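RsfP (Uncultured bacterium, PDB 4GLJ) probably catalyses the phosphate-dependent cleavage of methylthioadenosine to adenine and a methylthioribose phosphate, and binds the dye rhodamine B. Local coordinates at residues 29-34 / 51-56; 16-21 / 59-64; 152-157 / 254-259. All coordinates share one frame; numbering follows the deposited sequence.

Interaction 1: 29-34 / 51-56; sequences ALTNKR and LGELNG
Arg34 and Glu53 meet through bends in both side chains: CG of Arg34 lies between its backbone N and carbonyl carbon (chi1 65°), its chain bends at chi2, and that of Glu53 bends at chi2 as well (74°). The guanidinium grips the carboxylate end-on with two nitrogens, Arg34 NH1 reaching Glu53 OE1 at 3.0 Å and Arg34 NH2 reaching Glu53 OE2 at 2.9 Å. Each oxygen offers its syn lone pair, and the two planes lie 25° apart. Arg34 NH1 also donates to Asn32 O, while Thr58 OG1 is hydrogen-bonded to Glu53 OE2, so each charged group has a second partner. Over one guanidinium face lies Leu51 CB. Thr31, a short hydroxyl residue, adds a bond from OG1 to Glu53 O (3.2 Å), with the donor above the carbonyl plane; Thr31 N binds the same oxygen at 2.9 Å. Turned elsewhere, Leu30 CD2 packs on Leu54 CD1 at 3.7 Å. Gly52 suits its place because a CB there would run into Leu30 CB. Main-chain pairs Thr31–Glu53 and Arg34–Leu51 are both of the antiparallel hydrogen-bonded kind, and the extra residue between Thr31 and Arg34 makes this a beta bulge in an antiparallel strand pair.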
loop_
_atom_site.group_PDB
_atom_site.type_symbol
_atom_site.label_atom_id
_atom_site.label_comp_id
_atom_site.label_asym_id
_atom_site.label_seq_id
_atom_site.Cartn_x
_atom_site.Cartn_y
_atom_site.Cartn_z
ATOM N N ALA A 29 28.832 -23.435 11.489
ATOM C CA ALA A 29 29.769 -24.337 10.809
ATOM C C ALA A 29 30.874 -23.654 9.937
ATOM O O ALA A 29 31.875 -24.293 9.595
ATOM C CB ALA A 29 29.015 -25.409 10.025
ATOM N N LEU A 30 30.730 -22.369 9.595
ATOM C CA LEU A 30 31.779 -21.736 8.768
ATOM C C LEU A 30 33.116 -21.717 9.484
ATOM O O LEU A 30 33.174 -21.441 10.684
ATOM C CB LEU A 30 31.419 -20.307 8.375
ATOM C CG LEU A 30 30.086 -20.085 7.663
ATOM C CD1 LEU A 30 29.799 -18.569 7.622
ATOM C CD2 LEU A 30 30.084 -20.697 6.268
ATOM N N THR A 31 34.178 -21.990 8.738
ATOM C CA THR A 31 35.535 -21.850 9.245
ATOM C C THR A 31 36.189 -20.528 8.855
ATOM O O THR A 31 35.783 -19.885 7.859
ATOM C CB THR A 31 36.428 -22.991 8.718
ATOM O OG1 THR A 31 36.495 -22.904 7.286
ATOM C CG2 THR A 31 35.845 -24.348 9.124
ATOM N N ASN A 32 37.217 -20.143 9.626
ATOM C CA ASN A 32 37.926 -18.869 9.486
ATOM C C ASN A 32 36.932 -17.713 9.357
ATOM O O ASN A 32 37.091 -16.836 8.475
ATOM C CB ASN A 32 38.916 -18.882 8.316
ATOM C CG ASN A 32 40.146 -19.763 8.605
ATOM O OD1 ASN A 32 40.938 -19.498 9.524
ATOM N ND2 ASN A 32 40.293 -20.824 7.835
ATOM N N LYS A 33 35.914 -17.726 10.225
ATOM C CA LYS A 33 34.934 -16.640 10.301
ATOM C C LYS A 33 35.666 -15.321 10.456
ATOM O O LYS A 33 36.716 -15.237 11.146
ATOM C CB LYS A 33 33.983 -16.825 11.474
ATOM C CG LYS A 33 32.967 -17.948 11.307
ATOM C CD LYS A 33 32.087 -18.020 12.560
ATOM C CE LYS A 33 31.271 -19.303 12.614
ATOM N NZ LYS A 33 32.180 -20.447 12.853
ATOM N N ARG A 34 35.169 -14.304 9.773
ATOM C CA ARG A 34 35.693 -12.935 9.935
ATOM C C ARG A 34 34.567 -11.992 9.547
ATOM O O ARG A 34 33.762 -12.332 8.640
ATOM C CB ARG A 34 36.966 -12.674 9.089
ATOM C CG ARG A 34 36.788 -12.714 7.557
ATOM C CD ARG A 34 37.102 -14.100 7.022
ATOM N NE ARG A 34 37.148 -14.220 5.569
ATOM C CZ ARG A 34 37.136 -15.395 4.947
ATOM N NH1 ARG A 34 37.075 -16.504 5.649
ATOM N NH2 ARG A 34 37.171 -15.473 3.622
ATOM N N LEU A 51 31.949 -13.561 6.882
ATOM C CA LEU A 51 32.530 -14.386 5.816
ATOM C C LEU A 51 33.209 -15.603 6.419
ATOM O O LEU A 51 33.902 -15.523 7.430
ATOM C CB LEU A 51 33.518 -13.604 4.943
ATOM C CG LEU A 51 32.860 -12.416 4.223
ATOM C CD1 LEU A 51 33.926 -11.391 3.891
ATOM C CD2 LEU A 51 32.172 -12.879 2.967
ATOM N N GLY A 52 32.994 -16.743 5.787
ATOM C CA GLY A 52 33.623 -17.955 6.260
ATOM C C GLY A 52 33.548 -18.960 5.137
ATOM O O GLY A 52 32.919 -18.680 4.100
ATOM N N GLU A 53 34.189 -20.108 5.351
ATOM C CA GLU A 53 34.215 -21.189 4.370
ATOM C C GLU A 53 33.421 -22.376 4.885
ATOM O O GLU A 53 33.527 -22.763 6.039
ATOM C CB GLU A 53 35.658 -21.599 3.995
ATOM C CG GLU A 53 36.288 -20.638 2.981
ATOM C CD GLU A 53 36.689 -19.301 3.624
ATOM O OE1 GLU A 53 37.180 -19.328 4.791
ATOM O OE2 GLU A 53 36.516 -18.237 2.962
ATOM N N LEU A 54 32.593 -22.901 3.993
ATOM C CA LEU A 54 31.865 -24.147 4.194
ATOM C C LEU A 54 32.549 -25.051 3.191
ATOM O O LEU A 54 32.478 -24.800 1.988
ATOM C CB LEU A 54 30.372 -23.867 3.849
ATOM C CG LEU A 54 29.223 -24.442 4.684
ATOM C CD1 LEU A 54 29.492 -24.316 6.190
ATOM C CD2 LEU A 54 27.907 -23.777 4.287
ATOM N N ASN A 55 33.310 -26.056 3.681
ATOM C CA ASN A 55 34.157 -26.877 2.807
ATOM C C ASN A 55 35.005 -26.083 1.797
ATOM O O ASN A 55 35.036 -26.381 0.599
ATOM C CB ASN A 55 33.335 -27.938 2.059
ATOM C CG ASN A 55 32.390 -28.729 2.974
ATOM O OD1 ASN A 55 31.817 -28.199 3.940
ATOM N ND2 ASN A 55 32.188 -29.995 2.641
ATOM N N GLY A 56 35.710 -25.070 2.263
ATOM C CA GLY A 56 36.532 -24.303 1.358
ATOM C C GLY A 56 35.814 -23.366 0.416
ATOM O O GLY A 56 36.480 -22.587 -0.284
#

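Interaction 2: 16-21 / 59-64; sequences IAIIGG and VAFLTR. With PO4 (phosphate ion), chain D.
Ala60 O receives the N-H of Ile18 at 2.7 Å and also faces Ala17 CA in a C-H...O contact. The same pattern repeats along the pair, with Leu62 N on Ile18 O, Gly20 N on Leu62 O at 2.8 Å, and Arg64 N on Gly20 O. Small side chains suit the Ala17–Ala60 position, where the two CB atoms lie 4.0 Å apart. On the other face, Ile18 spreads its branches: CG1 touches Val59 CG1 at 3.8 Å, and CG2 meets Phe61 CD1. With CG anti to the backbone N (chi1 178°), the Phe61 ring starts out beside its carbonyl carbon, and CE1 comes to 3.9 Å from Gly20 CA. Glycine fits there, since a CB would collide with Phe61 CZ. These are adjacent parallel strands in the central sheet of the phosphorylase superfamily fold, and their C-terminal ends lead to a phosphate ion. Arg64 NH1 donates to PO4 O4 at 2.8 Å, while Ile19 CG2 lies over one guanidinium face, 3.5 Å from Arg64 NH2. Glu203 forms a salt bridge with Arg64 NE and so helps to hold the group in place. An alanine in place of Arg64 would probably leave phosphate O4 without this donor and Glu203 without its charged mate. Gly21 CA passes 3.1 Å from PO4 O2, and a CB on this glycine would collide with that oxygen; Ser22 N, His65 NE2, Ala98 N and Thr199 OG1 also hydrogen-bond the ion.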
loop_
_atom_site.group_PDB
_atom_site.type_symbol
_atom_site.label_atom_id
_atom_site.label_comp_id
_atom_site.label_asym_id
_atom_site.label_seq_id
_atom_site.Cartn_x
_atom_site.Cartn_y
_atom_site.Cartn_z
ATOM N N ILE A 16 28.529 -16.390 -3.048
ATOM C CA ILE A 16 27.284 -16.939 -2.512
ATOM C C ILE A 16 27.020 -16.281 -1.152
ATOM O O ILE A 16 27.976 -16.131 -0.368
ATOM C CB ILE A 16 27.424 -18.454 -2.222
ATOM C CG1 ILE A 16 27.779 -19.204 -3.511
ATOM C CG2 ILE A 16 26.082 -18.996 -1.615
ATOM C CD1 ILE A 16 28.287 -20.641 -3.247
ATOM N N ALA A 17 25.767 -15.868 -0.907
ATOM C CA ALA A 17 25.369 -15.266 0.360
ATOM C C ALA A 17 24.142 -15.909 0.908
ATOM O O ALA A 17 23.234 -16.315 0.174
ATOM C CB ALA A 17 25.185 -13.763 0.199
ATOM N N ILE A 18 24.106 -16.024 2.227
ATOM C CA ILE A 18 22.934 -16.493 2.901
ATOM C C ILE A 18 22.401 -15.295 3.722
ATOM O O ILE A 18 23.159 -14.681 4.513
ATOM C CB ILE A 18 23.276 -17.623 3.863
ATOM C CG1 ILE A 18 24.048 -18.768 3.141
ATOM C CG2 ILE A 18 22.047 -18.131 4.632
ATOM C CD1 ILE A 18 23.234 -19.381 1.991
ATOM N N ILE A 19 21.092 -15.006 3.567
ATOM C CA ILE A 19 20.459 -13.942 4.344
ATOM C C ILE A 19 19.591 -14.675 5.301
ATOM O O ILE A 19 18.627 -15.371 4.928
ATOM C CB ILE A 19 19.627 -12.920 3.496
ATOM C CG1 ILE A 19 20.517 -12.254 2.469
ATOM C CG2 ILE A 19 18.940 -11.925 4.474
ATOM C CD1 ILE A 19 19.800 -11.253 1.561
ATOM N N GLY A 20 19.974 -14.601 6.590
ATOM C CA GLY A 20 19.311 -15.373 7.604
ATOM C C GLY A 20 18.172 -14.621 8.314
ATOM O O GLY A 20 18.436 -13.522 8.878
ATOM N N GLY A 21 16.976 -15.248 8.358
ATOM C CA GLY A 21 15.722 -14.744 8.947
ATOM C C GLY A 21 15.585 -15.019 10.423
ATOM O O GLY A 21 16.603 -15.243 11.115
ATOM N N VAL A 59 31.421 -18.166 1.818
ATOM C CA VAL A 59 30.001 -17.764 1.827
ATOM C C VAL A 59 29.914 -16.485 2.673
ATOM O O VAL A 59 30.662 -16.352 3.642
ATOM C CB VAL A 59 29.195 -18.869 2.511
ATOM C CG1 VAL A 59 27.769 -18.475 2.564
ATOM C CG2 VAL A 59 29.310 -20.186 1.733
ATOM N N ALA A 60 29.046 -15.541 2.285
ATOM C CA ALA A 60 28.731 -14.367 3.122
ATOM C C ALA A 60 27.404 -14.626 3.864
ATOM O O ALA A 60 26.424 -15.064 3.255
ATOM C CB ALA A 60 28.599 -13.128 2.238
ATOM N N PHE A 61 27.369 -14.357 5.163
ATOM C CA PHE A 61 26.174 -14.603 5.979
ATOM C C PHE A 61 25.738 -13.228 6.530
ATOM O O PHE A 61 26.565 -12.493 7.117
ATOM C CB PHE A 61 26.406 -15.559 7.177
ATOM C CG PHE A 61 25.154 -15.742 8.014
ATOM C CD1 PHE A 61 24.080 -16.519 7.527
ATOM C CD2 PHE A 61 24.979 -15.044 9.231
ATOM C CE1 PHE A 61 22.887 -16.641 8.263
ATOM C CE2 PHE A 61 23.772 -15.156 9.964
ATOM C CZ PHE A 61 22.741 -15.967 9.487
ATOM N N LEU A 62 24.484 -12.872 6.282
ATOM C CA LEU A 62 23.958 -11.553 6.751
ATOM C C LEU A 62 22.694 -11.888 7.587
ATOM O O LEU A 62 21.805 -12.579 7.098
ATOM C CB LEU A 62 23.606 -10.690 5.546
ATOM C CG LEU A 62 22.930 -9.334 5.861
ATOM C CD1 LEU A 62 23.696 -8.703 7.027
ATOM C CD2 LEU A 62 23.039 -8.431 4.647
ATOM N N THR A 63 22.658 -11.465 8.858
ATOM C CA THR A 63 21.457 -11.657 9.703
ATOM C C THR A 63 20.537 -10.553 9.383
ATOM O O THR A 63 20.840 -9.412 9.719
ATOM C CB THR A 63 21.787 -11.490 11.192
ATOM O OG1 THR A 63 22.874 -12.347 11.474
ATOM C CG2 THR A 63 20.595 -11.910 12.008
ATOM N N ARG A 64 19.407 -10.861 8.727
ATOM C CA ARG A 64 18.510 -9.829 8.302
ATOM C C ARG A 64 18.022 -8.839 9.432
ATOM O O ARG A 64 17.927 -7.590 9.226
ATOM C CB ARG A 64 17.295 -10.548 7.626
ATOM C CG ARG A 64 16.311 -9.562 7.122
ATOM C CD ARG A 64 15.119 -10.217 6.476
ATOM N NE ARG A 64 15.433 -11.040 5.292
ATOM C CZ ARG A 64 15.306 -12.362 5.172
ATOM N NH1 ARG A 64 14.979 -13.133 6.209
ATOM N NH2 ARG A 64 15.591 -12.953 3.995
HETATM P P PO4 D . 12.168 -13.477 8.496
HETATM O O1 PO4 D . 11.264 -13.122 9.640
HETATM O O2 PO4 D . 12.610 -14.879 8.842
HETATM O O3 PO4 D . 11.315 -13.384 7.286
HETATM O O4 PO4 D . 13.388 -12.568 8.387
#

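Interaction 3: 152-157 / 254-259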
loop_
_atom_site.group_PDB
_atom_site.type_symbol
_atom_site.label_atom_id
_atom_site.label_comp_id
_atom_site.label_asym_id
_atom_site.label_seq_id
_atom_site.Cartn_x
_atom_site.Cartn_y
_atom_site.Cartn_z
ATOM N N ILE A 152 15.654 -27.558 -3.553
ATOM C CA ILE A 152 14.908 -28.765 -3.506
ATOM C C ILE A 152 15.857 -29.959 -3.376
ATOM O O ILE A 152 15.608 -30.834 -2.560
ATOM C CB ILE A 152 14.009 -28.925 -4.790
ATOM C CG1 ILE A 152 12.881 -27.873 -4.810
ATOM C CG2 ILE A 152 13.398 -30.287 -4.824
ATOM C CD1 ILE A 152 12.284 -27.641 -6.222
ATOM N N ARG A 153 16.909 -30.013 -4.194
ATOM C CA ARG A 153 17.803 -31.199 -4.147
ATOM C C ARG A 153 18.654 -31.114 -2.850
ATOM O O ARG A 153 18.960 -32.143 -2.259
ATOM C CB ARG A 153 18.666 -31.267 -5.389
ATOM C CG ARG A 153 17.842 -31.606 -6.616
ATOM C CD ARG A 153 18.694 -31.771 -7.848
ATOM N NE ARG A 153 19.072 -30.472 -8.384
ATOM C CZ ARG A 153 20.329 -30.062 -8.511
ATOM N NH1 ARG A 153 21.334 -30.854 -8.150
ATOM N NH2 ARG A 153 20.561 -28.864 -9.029
ATOM N N ALA A 154 18.981 -29.884 -2.433
ATOM C CA ALA A 154 19.762 -29.645 -1.170
ATOM C C ALA A 154 18.952 -30.202 0.022
ATOM O O ALA A 154 19.513 -30.852 0.940
ATOM C CB ALA A 154 20.046 -28.151 -0.947
ATOM N N TYR A 155 17.633 -29.956 0.009
ATOM C CA TYR A 155 16.750 -30.414 1.102
ATOM C C TYR A 155 16.818 -31.922 1.149
ATOM O O TYR A 155 16.892 -32.531 2.241
ATOM C CB TYR A 155 15.244 -30.056 0.845
ATOM C CG TYR A 155 14.318 -30.544 1.968
ATOM C CD1 TYR A 155 14.041 -29.715 3.092
ATOM C CD2 TYR A 155 13.661 -31.799 1.898
ATOM C CE1 TYR A 155 13.186 -30.155 4.114
ATOM C CE2 TYR A 155 12.827 -32.226 2.916
ATOM C CZ TYR A 155 12.573 -31.409 4.015
ATOM O OH TYR A 155 11.710 -31.855 5.037
ATOM N N ASP A 156 16.719 -32.556 -0.028
ATOM C CA ASP A 156 16.703 -33.997 -0.042
ATOM C C ASP A 156 18.043 -34.513 0.415
ATOM O O ASP A 156 18.100 -35.534 1.081
ATOM C CB ASP A 156 16.402 -34.559 -1.440
ATOM C CG ASP A 156 14.952 -34.354 -1.863
ATOM O OD1 ASP A 156 14.030 -34.380 -1.006
ATOM O OD2 ASP A 156 14.707 -34.198 -3.087
ATOM N N ASN A 157 19.109 -33.833 0.015
ATOM C CA ASN A 157 20.501 -34.231 0.364
ATOM C C ASN A 157 20.801 -34.088 1.867
ATOM O O ASN A 157 21.668 -34.751 2.415
ATOM C CB ASN A 157 21.530 -33.428 -0.446
ATOM C CG ASN A 157 21.632 -33.887 -1.892
ATOM O OD1 ASN A 157 20.980 -34.833 -2.303
ATOM N ND2 ASN A 157 22.450 -33.213 -2.664
ATOM N N LYS A 254 23.992 -25.933 4.116
ATOM C CA LYS A 254 25.274 -26.672 3.860
ATOM C C LYS A 254 25.239 -27.387 2.498
ATOM O O LYS A 254 26.105 -27.190 1.652
ATOM C CB LYS A 254 25.624 -27.633 5.022
ATOM C CG LYS A 254 26.406 -26.899 6.073
ATOM C CD LYS A 254 26.795 -27.706 7.327
ATOM C CE LYS A 254 25.696 -27.582 8.375
ATOM N NZ LYS A 254 26.238 -27.747 9.750
ATOM N N GLN A 255 24.187 -28.156 2.272
ATOM C CA GLN A 255 23.996 -28.873 1.013
ATOM C C GLN A 255 23.828 -27.968 -0.198
ATOM O O GLN A 255 24.382 -28.259 -1.266
ATOM C CB GLN A 255 22.812 -29.832 1.123
ATOM C CG GLN A 255 22.961 -30.975 2.138
ATOM C CD GLN A 255 24.202 -31.840 1.942
ATOM O OE1 GLN A 255 24.684 -32.057 0.840
ATOM N NE2 GLN A 255 24.744 -32.288 3.037
ATOM N N ALA A 256 23.103 -26.839 -0.031
ATOM C CA ALA A 256 22.840 -25.918 -1.110
ATOM C C ALA A 256 24.086 -25.146 -1.530
ATOM O O ALA A 256 24.328 -24.997 -2.724
ATOM C CB ALA A 256 21.711 -24.907 -0.717
ATOM N N VAL A 257 24.900 -24.724 -0.561
ATOM C CA VAL A 257 26.121 -24.042 -0.888
ATOM C C VAL A 257 27.020 -24.994 -1.753
ATOM O O VAL A 257 27.568 -24.611 -2.808
ATOM C CB VAL A 257 26.872 -23.581 0.384
ATOM C CG1 VAL A 257 28.269 -23.116 0.027
ATOM C CG2 VAL A 257 26.114 -22.466 1.141
ATOM N N ALA A 258 27.066 -26.257 -1.348
ATOM C CA ALA A 258 27.853 -27.237 -2.098
ATOM C C ALA A 258 27.389 -27.312 -3.562
ATOM O O ALA A 258 28.209 -27.255 -4.469
ATOM C CB ALA A 258 27.844 -28.610 -1.419
ATOM N N LEU A 259 26.089 -27.402 -3.784
ATOM C CA LEU A 259 25.568 -27.529 -5.124
ATOM C C LEU A 259 25.773 -26.280 -5.970
ATOM O O LEU A 259 26.030 -26.387 -7.178
ATOM C CB LEU A 259 24.083 -27.876 -5.061
ATOM C CG LEU A 259 23.863 -29.292 -4.520
ATOM C CD1 LEU A 259 22.411 -29.556 -4.121
ATOM C CD2 LEU A 259 24.346 -30.356 -5.498
HETATM O O HOH W 1 24.324 -31.093 -1.497
#
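Ala154 and Ala256 form the tight part of this contact, their CB atoms 3.7 Å apart. Ala154 CB also lies 3.5 Å from Ala256 N, so the methyl rests directly on the backbone of helix 237-263. Alanine suits both positions because a larger side chain would tend to push the backbones apart; the axes of segments 152-157 and 254-259 approach to 8.1 Å. Beside this point Gln255 CB sits against Ala154 O at 3.5 Å, and CD1 of Leu259 lies against Ala154 N and CB. Leu259 has CG anti to its carbonyl carbon (chi1 -69°), and its two methyls divide their neighbours: CD1 lies 3.9 Å from Asn157 ND2, whereas CD2 is 4.0 Å from Arg153 NH1. A branched apolar residue is well placed here, with one methyl against Ala154 and Asn157 and the other by Arg153.

Toward solvent the packing gives way to looser, polar contacts. No direct hydrogen bond joins the segments. Instead a water accepts from Asn157 ND2 and donates to Gln255 O and to Gln255 OE1, the last at 2.6 Å. The bend at chi2 of Gln255 (-55°) brings CD alongside Asn157, whose CB is 3.7 Å from Gln255 OE1. The two amides thus suit this margin, one supplying an N-H and the other a carbonyl to the shared water. Arg153 is anchored by salt bridges to Glu263 and Asp149, the first tying it to the long helix. The segments 152-157 and 254-259 run at 129° to each other, where helix 145-157 packs across helix 237-263 in a helix-helix crossing with Ala154 at the closest approach, against Gln255 and Ala256.

In the fold
Interaction 2 is buried throughout, near the middle of the chain, whereas interactions 1 and 3 lie farther out and are only partly buried. Interaction 1 is nested within the chain loop closed by interaction 2, and the two belong to one sheet: Gly52 O probably accepts from Val59 N, linking strands 49-54 and 57-63. Interaction 3 meets both through helix 237-263, where Val257 packs on Leu54 and Val59, and Lys254 lies by Ala29. The chemistry follows position. Backbone bonds between parallel strands and apolar side chains dominate the core, with an arginine shared between a bound phosphate ion and Glu203; an arginine-glutamate pair reinforces the outer strands; the helices combine close alanines with a water bridge.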